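Local atomic coordinates of Glyco_hydro_cc domain-containing protein (Pseudomonas viridiflava, PDB entry 6UAV), a protein that probably cleaves beta-1,3-glucans internally, as an endo-beta-1,3-glucanase of glycoside hydrolase family 128 (subgroup II) built on a TIM-barrel fold. Residues A[52-57]-A[67-72]; A[25-30]-A[78-83]; A[104-109]-A[114-119]. All blocks are in the same frame, centred on the assembly; numbering follows the deposited sequence.

Overall arrangement
After the first strand, the chain builds, among other elements, strands 27-29, 51-56, 78-81 and 115-121 of a closed eight-stranded parallel barrel, with helices 63-72 and 95-112 outside it. Interaction 2 (25-30 with 78-83) closes the longest loop, joining two strands that have strand 51-56 between them, inside the barrel. Interaction 1 (52-57 with 67-72) is nested within that loop and packs helix 63-72 on the outside of strand 51-56. Interaction 3 (104-109 with 114-119) follows in series and seats helix 95-112 on strand 115-121. Leu70 of interaction 1 touches Ile108 of interaction 3, so the two outer helices meet, while backbone hydrogen bonds of strand 78-81 join all three.

Interaction 1. Residues A[52-57]-A[67-72]; sequences FVPMVW and KLYLLA
With chi1 at 169° in Phe52 and 174° in Tyr69, both rings stand anti to their own backbone nitrogens, which carries the Tyr69 hydroxyl across to the ring of Phe52. Leu70 makes the other choice: its CG lies beside the backbone N and anti to the carbonyl carbon (chi1 -67°), and this swings methyl CD2 in toward Pro54 although the CA-CB bond itself is not aimed at the strand.

The contact is small, 129 Å² in all, and mostly apolar. Tyr69 OH approaches Phe52 CD2 to 3.8 Å, meeting the ring obliquely. Pro54 touches both helix side chains. Its CG is 3.8 Å from Leu70 CD2, and the same carbon lies at the edge of the Tyr69 ring, near the ring plane and 4.3 Å from CE2. One proline carbon thus touches two successive residues of the helix, and the tyrosine presents its rim, not its face, to the pyrrolidine ring. The CA atoms of Pro54 and Leu70, the nearest pair, are 8.7 Å apart, a distance bridged wholly by side chains.

All four residues are buried. Tyr44 of helix 44-48 touches both Phe52 and Tyr69, and the Phe52 ring also meets that of Trp28. Leu70 also touches Ile108 and Thr112 of helix 95-112. Val53 lies between the two contacting strand residues; the side chains of Phe52 and Pro54 face the helix while that of Val53 faces away.

This is the strand-to-helix half of a beta-alpha-beta unit, strand 51-56, helix 63-72 and strand 78-81, as repeated around a TIM barrel.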
loop_
_atom_site.group_PDB
_atom_site.type_symbol
_atom_site.label_atom_id
_atom_site.label_comp_id
_atom_site.label_asym_id
_atom_site.label_seq_id
_atom_site.Cartn_x
_atom_site.Cartn_y
_atom_site.Cartn_z
ATOM N N PHE A 52 -0.047 -11.056 5.910
ATOM C CA PHE A 52 -0.982 -10.445 4.923
ATOM C C PHE A 52 -1.740 -9.315 5.623
ATOM O O PHE A 52 -2.195 -9.497 6.770
ATOM C CB PHE A 52 -2.006 -11.470 4.447
ATOM C CG PHE A 52 -3.155 -10.916 3.646
ATOM C CD1 PHE A 52 -2.978 -10.558 2.321
ATOM C CD2 PHE A 52 -4.399 -10.694 4.243
ATOM C CE1 PHE A 52 -4.045 -10.043 1.591
ATOM C CE2 PHE A 52 -5.436 -10.161 3.494
ATOM C CZ PHE A 52 -5.251 -9.810 2.179
ATOM N N VAL A 53 -1.950 -8.196 4.954
ATOM C CA VAL A 53 -2.685 -7.017 5.512
ATOM C C VAL A 53 -3.916 -6.820 4.672
ATOM O O VAL A 53 -3.831 -6.648 3.467
ATOM C CB VAL A 53 -1.838 -5.733 5.545
ATOM C CG1 VAL A 53 -2.636 -4.519 6.076
ATOM C CG2 VAL A 53 -0.580 -5.953 6.359
ATOM N N PRO A 54 -5.105 -6.981 5.276
ATOM C CA PRO A 54 -6.339 -6.852 4.514
ATOM C C PRO A 54 -6.588 -5.399 4.093
ATOM O O PRO A 54 -6.144 -4.483 4.767
ATOM C CB PRO A 54 -7.465 -7.203 5.454
ATOM C CG PRO A 54 -6.846 -7.346 6.789
ATOM C CD PRO A 54 -5.328 -7.290 6.692
ATOM N N MET A 55 -7.458 -5.220 3.087
ATOM C CA MET A 55 -7.792 -3.884 2.603
ATOM C C MET A 55 -9.277 -3.780 2.257
ATOM O O MET A 55 -9.851 -4.694 1.690
ATOM C CB MET A 55 -7.004 -3.537 1.348
ATOM C CG MET A 55 -7.366 -2.152 0.802
ATOM S SD MET A 55 -6.149 -1.551 -0.386
ATOM C CE MET A 55 -6.363 0.204 -0.134
ATOM N N VAL A 56 -9.852 -2.665 2.692
ATOM C CA VAL A 56 -11.194 -2.206 2.272
ATOM C C VAL A 56 -10.964 -1.286 1.110
ATOM O O VAL A 56 -10.410 -0.168 1.314
ATOM C CB VAL A 56 -11.904 -1.491 3.439
ATOM C CG1 VAL A 56 -13.220 -0.918 2.967
ATOM C CG2 VAL A 56 -12.121 -2.445 4.576
ATOM N N TRP A 57 -11.366 -1.705 -0.062
ATOM C CA TRP A 57 -11.010 -0.980 -1.299
ATOM C C TRP A 57 -11.844 0.290 -1.426
ATOM O O TRP A 57 -11.259 1.366 -1.746
ATOM C CB TRP A 57 -11.144 -1.913 -2.505
ATOM C CG TRP A 57 -10.373 -1.456 -3.717
ATOM C CD1 TRP A 57 -9.064 -1.648 -4.047
ATOM C CD2 TRP A 57 -10.989 -0.866 -4.856
ATOM N NE1 TRP A 57 -8.800 -1.143 -5.288
ATOM C CE2 TRP A 57 -9.986 -0.683 -5.820
ATOM C CE3 TRP A 57 -12.313 -0.483 -5.133
ATOM C CZ2 TRP A 57 -10.239 -0.044 -7.022
ATOM C CZ3 TRP A 57 -12.564 0.095 -6.356
ATOM C CH2 TRP A 57 -11.548 0.277 -7.306
ATOM N N LYS A 67 -15.165 -8.128 9.978
ATOM C CA LYS A 67 -14.988 -8.173 11.444
ATOM C C LYS A 67 -14.710 -9.595 11.891
ATOM O O LYS A 67 -13.827 -9.820 12.734
ATOM C CB LYS A 67 -16.240 -7.640 12.145
ATOM C CG LYS A 67 -16.361 -6.135 12.084
ATOM C CD LYS A 67 -17.764 -5.712 12.475
ATOM C CE LYS A 67 -17.972 -4.235 12.236
ATOM N NZ LYS A 67 -19.263 -3.782 12.800
ATOM N N LEU A 68 -15.473 -10.528 11.357
ATOM C CA LEU A 68 -15.383 -11.954 11.728
ATOM C C LEU A 68 -13.939 -12.406 11.431
ATOM O O LEU A 68 -13.295 -13.076 12.278
ATOM C CB LEU A 68 -16.452 -12.686 10.898
ATOM C CG LEU A 68 -16.733 -14.140 11.235
ATOM C CD1 LEU A 68 -17.284 -14.296 12.643
ATOM C CD2 LEU A 68 -17.738 -14.712 10.220
ATOM N N TYR A 69 -13.425 -12.079 10.241
ATOM C CA TYR A 69 -12.045 -12.448 9.841
ATOM C C TYR A 69 -11.015 -11.792 10.769
ATOM O O TYR A 69 -10.131 -12.487 11.334
ATOM C CB TYR A 69 -11.804 -12.096 8.375
ATOM C CG TYR A 69 -10.389 -12.299 7.889
ATOM C CD1 TYR A 69 -9.866 -13.562 7.679
ATOM C CD2 TYR A 69 -9.574 -11.226 7.601
ATOM C CE1 TYR A 69 -8.559 -13.762 7.262
ATOM C CE2 TYR A 69 -8.276 -11.403 7.158
ATOM C CZ TYR A 69 -7.759 -12.669 6.974
ATOM O OH TYR A 69 -6.496 -12.887 6.525
ATOM N N LEU A 70 -11.117 -10.478 10.982
ATOM C CA LEU A 70 -10.102 -9.806 11.815
ATOM C C LEU A 70 -10.133 -10.371 13.234
ATOM O O LEU A 70 -9.046 -10.621 13.791
ATOM C CB LEU A 70 -10.337 -8.292 11.841
ATOM C CG LEU A 70 -10.131 -7.545 10.533
ATOM C CD1 LEU A 70 -10.546 -6.083 10.649
ATOM C CD2 LEU A 70 -8.668 -7.596 10.118
ATOM N N LEU A 71 -11.293 -10.582 13.824
ATOM C CA LEU A 71 -11.319 -11.006 15.239
ATOM C C LEU A 71 -10.677 -12.389 15.386
ATOM O O LEU A 71 -10.098 -12.661 16.467
ATOM C CB LEU A 71 -12.767 -11.004 15.700
ATOM C CG LEU A 71 -13.303 -9.594 15.923
ATOM C CD1 LEU A 71 -14.828 -9.589 16.033
ATOM C CD2 LEU A 71 -12.648 -8.995 17.169
ATOM N N ALA A 72 -10.793 -13.242 14.368
ATOM C CA ALA A 72 -10.228 -14.608 14.458
ATOM C C ALA A 72 -8.756 -14.656 13.994
ATOM O O ALA A 72 -8.179 -15.734 14.066
ATOM C CB ALA A 72 -11.092 -15.587 13.688
#

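Interaction 2. Residues A[25-30]-A[78-83]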
loop_
_atom_site.group_PDB
_atom_site.type_symbol
_atom_site.label_atom_id
_atom_site.label_comp_id
_atom_site.label_asym_id
_atom_site.label_seq_id
_atom_site.Cartn_x
_atom_site.Cartn_y
_atom_site.Cartn_z
ATOM N N MET A 25 11.058 -10.307 2.214
ATOM C CA MET A 25 9.741 -9.640 2.231
ATOM C C MET A 25 9.057 -9.982 3.551
ATOM O O MET A 25 8.950 -11.209 3.818
ATOM C CB MET A 25 8.859 -10.167 1.092
ATOM C CG MET A 25 7.493 -9.551 1.075
ATOM S SD MET A 25 6.246 -10.311 -0.070
ATOM C CE MET A 25 5.778 -11.771 0.855
ATOM N N SER A 26 8.578 -8.990 4.305
ATOM C CA SER A 26 7.838 -9.187 5.570
ATOM C C SER A 26 6.335 -9.255 5.328
ATOM O O SER A 26 5.662 -9.916 6.126
ATOM C CB SER A 26 8.233 -8.130 6.521
ATOM O OG SER A 26 9.501 -8.497 7.019
ATOM N N TRP A 27 5.789 -8.615 4.283
ATOM C CA TRP A 27 4.315 -8.570 4.196
ATOM C C TRP A 27 3.847 -8.371 2.766
ATOM O O TRP A 27 4.641 -7.986 1.898
ATOM C CB TRP A 27 3.772 -7.457 5.110
ATOM C CG TRP A 27 4.072 -6.079 4.608
ATOM C CD1 TRP A 27 5.287 -5.443 4.619
ATOM C CD2 TRP A 27 3.182 -5.204 3.889
ATOM N NE1 TRP A 27 5.205 -4.221 4.004
ATOM C CE2 TRP A 27 3.916 -4.046 3.557
ATOM C CE3 TRP A 27 1.844 -5.280 3.533
ATOM C CZ2 TRP A 27 3.308 -2.961 2.940
ATOM C CZ3 TRP A 27 1.259 -4.204 2.927
ATOM C CH2 TRP A 27 1.982 -3.078 2.594
ATOM N N TRP A 28 2.588 -8.624 2.556
ATOM C CA TRP A 28 1.959 -8.301 1.262
ATOM C C TRP A 28 0.512 -7.930 1.466
ATOM O O TRP A 28 -0.046 -8.151 2.536
ATOM C CB TRP A 28 2.073 -9.464 0.263
ATOM C CG TRP A 28 1.021 -10.547 0.329
ATOM C CD1 TRP A 28 -0.037 -10.668 -0.521
ATOM C CD2 TRP A 28 0.904 -11.642 1.242
ATOM N NE1 TRP A 28 -0.772 -11.780 -0.242
ATOM C CE2 TRP A 28 -0.212 -12.411 0.837
ATOM C CE3 TRP A 28 1.667 -12.074 2.342
ATOM C CZ2 TRP A 28 -0.609 -13.566 1.506
ATOM C CZ3 TRP A 28 1.282 -13.241 2.962
ATOM C CH2 TRP A 28 0.142 -13.939 2.588
ATOM N N TYR A 29 -0.111 -7.440 0.397
ATOM C CA TYR A 29 -1.560 -7.218 0.430
ATOM C C TYR A 29 -2.017 -7.353 -0.999
ATOM O O TYR A 29 -1.161 -7.374 -1.879
ATOM C CB TYR A 29 -1.890 -5.862 1.072
ATOM C CG TYR A 29 -1.670 -4.698 0.145
ATOM C CD1 TYR A 29 -0.391 -4.227 -0.149
ATOM C CD2 TYR A 29 -2.747 -4.074 -0.435
ATOM C CE1 TYR A 29 -0.210 -3.145 -0.991
ATOM C CE2 TYR A 29 -2.578 -3.009 -1.278
ATOM C CZ TYR A 29 -1.298 -2.546 -1.576
ATOM O OH TYR A 29 -1.136 -1.473 -2.397
ATOM N N ASN A 30 -3.315 -7.451 -1.188
ATOM C CA ASN A 30 -3.889 -7.793 -2.511
ATOM C C ASN A 30 -5.106 -6.930 -2.803
ATOM O O ASN A 30 -5.887 -7.345 -3.645
ATOM C CB ASN A 30 -4.233 -9.280 -2.623
ATOM C CG ASN A 30 -5.386 -9.670 -1.722
ATOM O OD1 ASN A 30 -5.887 -8.819 -0.967
ATOM N ND2 ASN A 30 -5.819 -10.917 -1.843
ATOM N N TYR A 78 -3.357 -4.057 11.484
ATOM C CA TYR A 78 -3.516 -2.942 10.520
ATOM C C TYR A 78 -4.563 -3.316 9.500
ATOM O O TYR A 78 -4.670 -4.493 9.160
ATOM C CB TYR A 78 -2.174 -2.651 9.840
ATOM C CG TYR A 78 -1.173 -2.139 10.837
ATOM C CD1 TYR A 78 -1.190 -0.824 11.251
ATOM C CD2 TYR A 78 -0.243 -2.973 11.361
ATOM C CE1 TYR A 78 -0.308 -0.356 12.211
ATOM C CE2 TYR A 78 0.649 -2.528 12.329
ATOM C CZ TYR A 78 0.622 -1.219 12.734
ATOM O OH TYR A 78 1.521 -0.776 13.678
ATOM N N LEU A 79 -5.322 -2.318 9.078
ATOM C CA LEU A 79 -6.311 -2.436 8.009
ATOM C C LEU A 79 -6.058 -1.316 7.013
ATOM O O LEU A 79 -6.176 -0.148 7.388
ATOM C CB LEU A 79 -7.708 -2.358 8.617
ATOM C CG LEU A 79 -8.849 -2.463 7.610
ATOM C CD1 LEU A 79 -8.865 -3.859 6.955
ATOM C CD2 LEU A 79 -10.205 -2.128 8.264
ATOM N N LEU A 80 -5.767 -1.666 5.770
ATOM C CA LEU A 80 -5.599 -0.676 4.719
ATOM C C LEU A 80 -6.991 -0.266 4.274
ATOM O O LEU A 80 -7.880 -1.150 4.167
ATOM C CB LEU A 80 -4.863 -1.319 3.552
ATOM C CG LEU A 80 -3.431 -1.732 3.870
ATOM C CD1 LEU A 80 -2.913 -2.629 2.738
ATOM C CD2 LEU A 80 -2.544 -0.523 4.069
ATOM N N VAL A 81 -7.184 1.025 4.067
ATOM C CA VAL A 81 -8.518 1.506 3.645
ATOM C C VAL A 81 -8.416 2.499 2.501
ATOM O O VAL A 81 -7.535 3.389 2.524
ATOM C CB VAL A 81 -9.285 2.060 4.861
ATOM C CG1 VAL A 81 -9.550 1.022 5.925
ATOM C CG2 VAL A 81 -8.625 3.287 5.477
ATOM N N ILE A 82 -9.367 2.369 1.587
ATOM C CA ILE A 82 -9.685 3.317 0.491
ATOM C C ILE A 82 -8.532 3.456 -0.515
ATOM O O ILE A 82 -7.621 4.266 -0.310
ATOM C CB ILE A 82 -10.188 4.681 1.008
ATOM C CG1 ILE A 82 -11.265 4.504 2.105
ATOM C CG2 ILE A 82 -10.706 5.419 -0.234
ATOM C CD1 ILE A 82 -12.159 5.681 2.396
ATOM N N ASN A 83 -8.654 2.720 -1.616
ATOM C CA ASN A 83 -7.569 2.688 -2.656
ATOM C C ASN A 83 -7.712 3.833 -3.653
ATOM O O ASN A 83 -8.488 3.688 -4.589
ATOM C CB ASN A 83 -7.564 1.367 -3.406
ATOM C CG ASN A 83 -6.265 1.224 -4.173
ATOM O OD1 ASN A 83 -5.217 1.028 -3.573
ATOM N ND2 ASN A 83 -6.335 1.325 -5.491
HETATM O O HOH W 1 -3.292 0.275 -1.901
#
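Leu80 and Tyr29 meet in a CH-pi contact inside the TIM barrel, between strands 27-29 and 78-81, which are not neighbours in the sheet: strand 51-56 runs between them. The contact is therefore made by side chains that point into the barrel and meet across the inner surface of the intervening strand, whose Val53 also touches Leu80. The nearest backbones, at Tyr29 and Leu80, are 8.8 Å apart between CA atoms.

Methyl CD1 of Leu80 does the touching. It sits over one face of the Tyr29 ring, 3.9 Å from the centroid and 29° off the ring normal, displaced toward the CB end of the ring. Its closest approach is 3.5 Å to Tyr29 CD2, and CG is equally near. The two side chains cross at about a right angle, with methyl CD1 alone meeting the ring. The tyrosine takes a first torsion of 78°, with CG between the backbone N and the carbonyl carbon, and this brings the ring face round to the methyl. The same CD1 grazes the Trp27 indole at a looser 4.5 Å from CZ3, meeting it obliquely.

Beyond Leu80 the barrel core continues through Val117 of strand 115-121 and through Trp181 and Thr183 of strand 180-185; Trp181 also forms an edge-to-face pair with Trp27, whose NE1 is hydrogen-bonded to Lys5 O.

Beyond the end of strand 78-81, on the C-terminal side of the barrel where TIM-barrel enzymes carry their active sites, the contact becomes polar. Tyr29 OH is hydrogen-bonded to Thr183 O, which helps to fix the direction of the phenol. A water links the segments, donating to Tyr29 OH at 2.8 Å and to Asn83 OD1 at 2.7 Å.

Interaction 3. Residues A[104-109]-A[114-119]; sequences RLEQIS and VKLVGP
Leu116 pushes its isobutyl end against the last turns of helix 95-112, covering the backbone of Leu105 and the CB of Ser109. Its methyl CD2 lies 3.7 Å from Leu105 O, while CD1 faces Leu105 CB at 4.1 Å. Contact with Ser109 falls to CG and CD2, which both reach that residue's CB. With CG of Leu116 beside the backbone N and anti to the carbonyl carbon (chi1 -62°), the branch is directed at the helix, where both methyls touch it. Next to Leu105, Glu106 brushes CD1 of Leu116 with its CG, 4.4 Å away, its carboxylate being held by Tyr143 OH and Gln153 N.

One hydrogen bond joins the segments: Ser109 OG donates to Val114 O over 2.7 Å. The hydroxyl approaches nearly along the carbonyl axis, with a C=O...donor angle of 168°. Gln153 NE2 is also hydrogen-bonded to Ser109 OG, so the buried hydroxyl has two partners. Beside it, Val114 CG2 makes a looser contact with Ile108 CG2 at 4.4 Å. Val114 also touches Leu70 of the preceding helix, 63-72.

Helix and strand axes come within 8.5 Å, their directions 141° apart: the chain reverses in a short turn after the helix. Such a return from helix into the next parallel strand is the closing half of a beta-alpha-beta crossover in a TIM barrel.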
loop_
_atom_site.group_PDB
_atom_site.type_symbol
_atom_site.label_atom_id
_atom_site.label_comp_id
_atom_site.label_asym_id
_atom_site.label_seq_id
_atom_site.Cartn_x
_atom_site.Cartn_y
_atom_site.Cartn_z
ATOM N N ARG A 104 -17.930 3.659 9.957
ATOM C CA ARG A 104 -17.925 2.163 9.792
ATOM C C ARG A 104 -16.506 1.598 9.984
ATOM O O ARG A 104 -16.354 0.550 10.647
ATOM C CB ARG A 104 -18.539 1.798 8.435
ATOM C CG ARG A 104 -20.053 1.974 8.415
ATOM C CD ARG A 104 -20.592 1.836 7.006
ATOM N NE ARG A 104 -20.384 0.555 6.356
ATOM C CZ ARG A 104 -20.617 0.359 5.066
ATOM N NH1 ARG A 104 -21.130 1.369 4.369
ATOM N NH2 ARG A 104 -20.435 -0.834 4.504
ATOM N N LEU A 105 -15.485 2.265 9.437
ATOM C CA LEU A 105 -14.063 1.879 9.600
ATOM C C LEU A 105 -13.634 2.115 11.031
ATOM O O LEU A 105 -12.914 1.266 11.589
ATOM C CB LEU A 105 -13.200 2.631 8.589
ATOM C CG LEU A 105 -13.665 2.480 7.141
ATOM C CD1 LEU A 105 -12.757 3.269 6.281
ATOM C CD2 LEU A 105 -13.692 1.013 6.674
ATOM N N GLU A 106 -14.000 3.259 11.619
ATOM C CA GLU A 106 -13.669 3.524 13.029
ATOM C C GLU A 106 -14.312 2.456 13.907
ATOM O O GLU A 106 -13.732 2.097 14.990
ATOM C CB GLU A 106 -14.149 4.942 13.389
ATOM C CG GLU A 106 -13.359 6.006 12.707
ATOM C CD GLU A 106 -13.866 7.414 12.908
ATOM O OE1 GLU A 106 -15.076 7.557 13.082
ATOM O OE2 GLU A 106 -13.022 8.374 12.865
ATOM N N GLN A 107 -15.538 2.068 13.604
ATOM C CA GLN A 107 -16.227 1.027 14.382
ATOM C C GLN A 107 -15.407 -0.273 14.262
ATOM O O GLN A 107 -15.158 -0.971 15.284
ATOM C CB GLN A 107 -17.668 0.838 13.915
ATOM C CG GLN A 107 -18.315 -0.283 14.733
ATOM C CD GLN A 107 -19.781 -0.497 14.421
ATOM O OE1 GLN A 107 -20.152 -0.863 13.293
ATOM N NE2 GLN A 107 -20.605 -0.311 15.440
ATOM N N ILE A 108 -14.991 -0.630 13.059
ATOM C CA ILE A 108 -14.198 -1.890 12.840
ATOM C C ILE A 108 -12.890 -1.776 13.647
ATOM O O ILE A 108 -12.534 -2.722 14.359
ATOM C CB ILE A 108 -13.962 -2.133 11.347
ATOM C CG1 ILE A 108 -15.240 -2.559 10.635
ATOM C CG2 ILE A 108 -12.787 -3.099 11.154
ATOM C CD1 ILE A 108 -15.241 -2.257 9.134
ATOM N N SER A 109 -12.269 -0.601 13.665
ATOM C CA SER A 109 -11.061 -0.363 14.494
ATOM C C SER A 109 -11.359 -0.572 15.967
ATOM O O SER A 109 -10.556 -1.267 16.629
ATOM C CB SER A 109 -10.464 1.015 14.205
ATOM O OG SER A 109 -9.385 1.272 15.087
ATOM N N VAL A 114 -7.649 -2.987 15.140
ATOM C CA VAL A 114 -6.732 -2.699 14.001
ATOM C C VAL A 114 -6.548 -1.185 13.884
ATOM O O VAL A 114 -7.525 -0.437 14.110
ATOM C CB VAL A 114 -7.242 -3.273 12.671
ATOM C CG1 VAL A 114 -7.251 -4.803 12.694
ATOM C CG2 VAL A 114 -8.591 -2.720 12.238
ATOM N N LYS A 115 -5.370 -0.752 13.445
ATOM C CA LYS A 115 -5.088 0.681 13.161
ATOM C C LYS A 115 -5.541 0.911 11.725
ATOM O O LYS A 115 -5.477 -0.070 10.880
ATOM C CB LYS A 115 -3.606 0.945 13.307
ATOM C CG LYS A 115 -3.019 0.841 14.693
ATOM C CD LYS A 115 -3.633 1.674 15.701
ATOM C CE LYS A 115 -2.973 1.490 17.047
ATOM N NZ LYS A 115 -3.723 2.235 18.082
ATOM N N LEU A 116 -6.023 2.088 11.433
ATOM C CA LEU A 116 -6.496 2.399 10.082
ATOM C C LEU A 116 -5.328 3.014 9.308
ATOM O O LEU A 116 -4.801 4.028 9.721
ATOM C CB LEU A 116 -7.677 3.335 10.162
ATOM C CG LEU A 116 -8.908 2.813 10.887
ATOM C CD1 LEU A 116 -9.995 3.875 10.829
ATOM C CD2 LEU A 116 -9.452 1.516 10.260
ATOM N N VAL A 117 -5.016 2.431 8.149
ATOM C CA VAL A 117 -3.943 2.881 7.242
ATOM C C VAL A 117 -4.590 3.354 5.951
ATOM O O VAL A 117 -4.939 2.543 5.100
ATOM C CB VAL A 117 -2.931 1.756 7.044
ATOM C CG1 VAL A 117 -1.809 2.213 6.113
ATOM C CG2 VAL A 117 -2.372 1.286 8.383
ATOM N N GLY A 118 -4.672 4.651 5.756
ATOM C CA GLY A 118 -5.302 5.176 4.542
ATOM C C GLY A 118 -5.957 6.512 4.857
ATOM O O GLY A 118 -5.836 6.998 5.966
ATOM N N PRO A 119 -6.696 7.118 3.921
ATOM C CA PRO A 119 -6.819 6.640 2.560
ATOM C C PRO A 119 -5.456 6.579 1.844
ATOM O O PRO A 119 -4.563 7.302 2.204
ATOM C CB PRO A 119 -7.783 7.665 1.923
ATOM C CG PRO A 119 -8.478 8.259 3.068
ATOM C CD PRO A 119 -7.417 8.362 4.132
#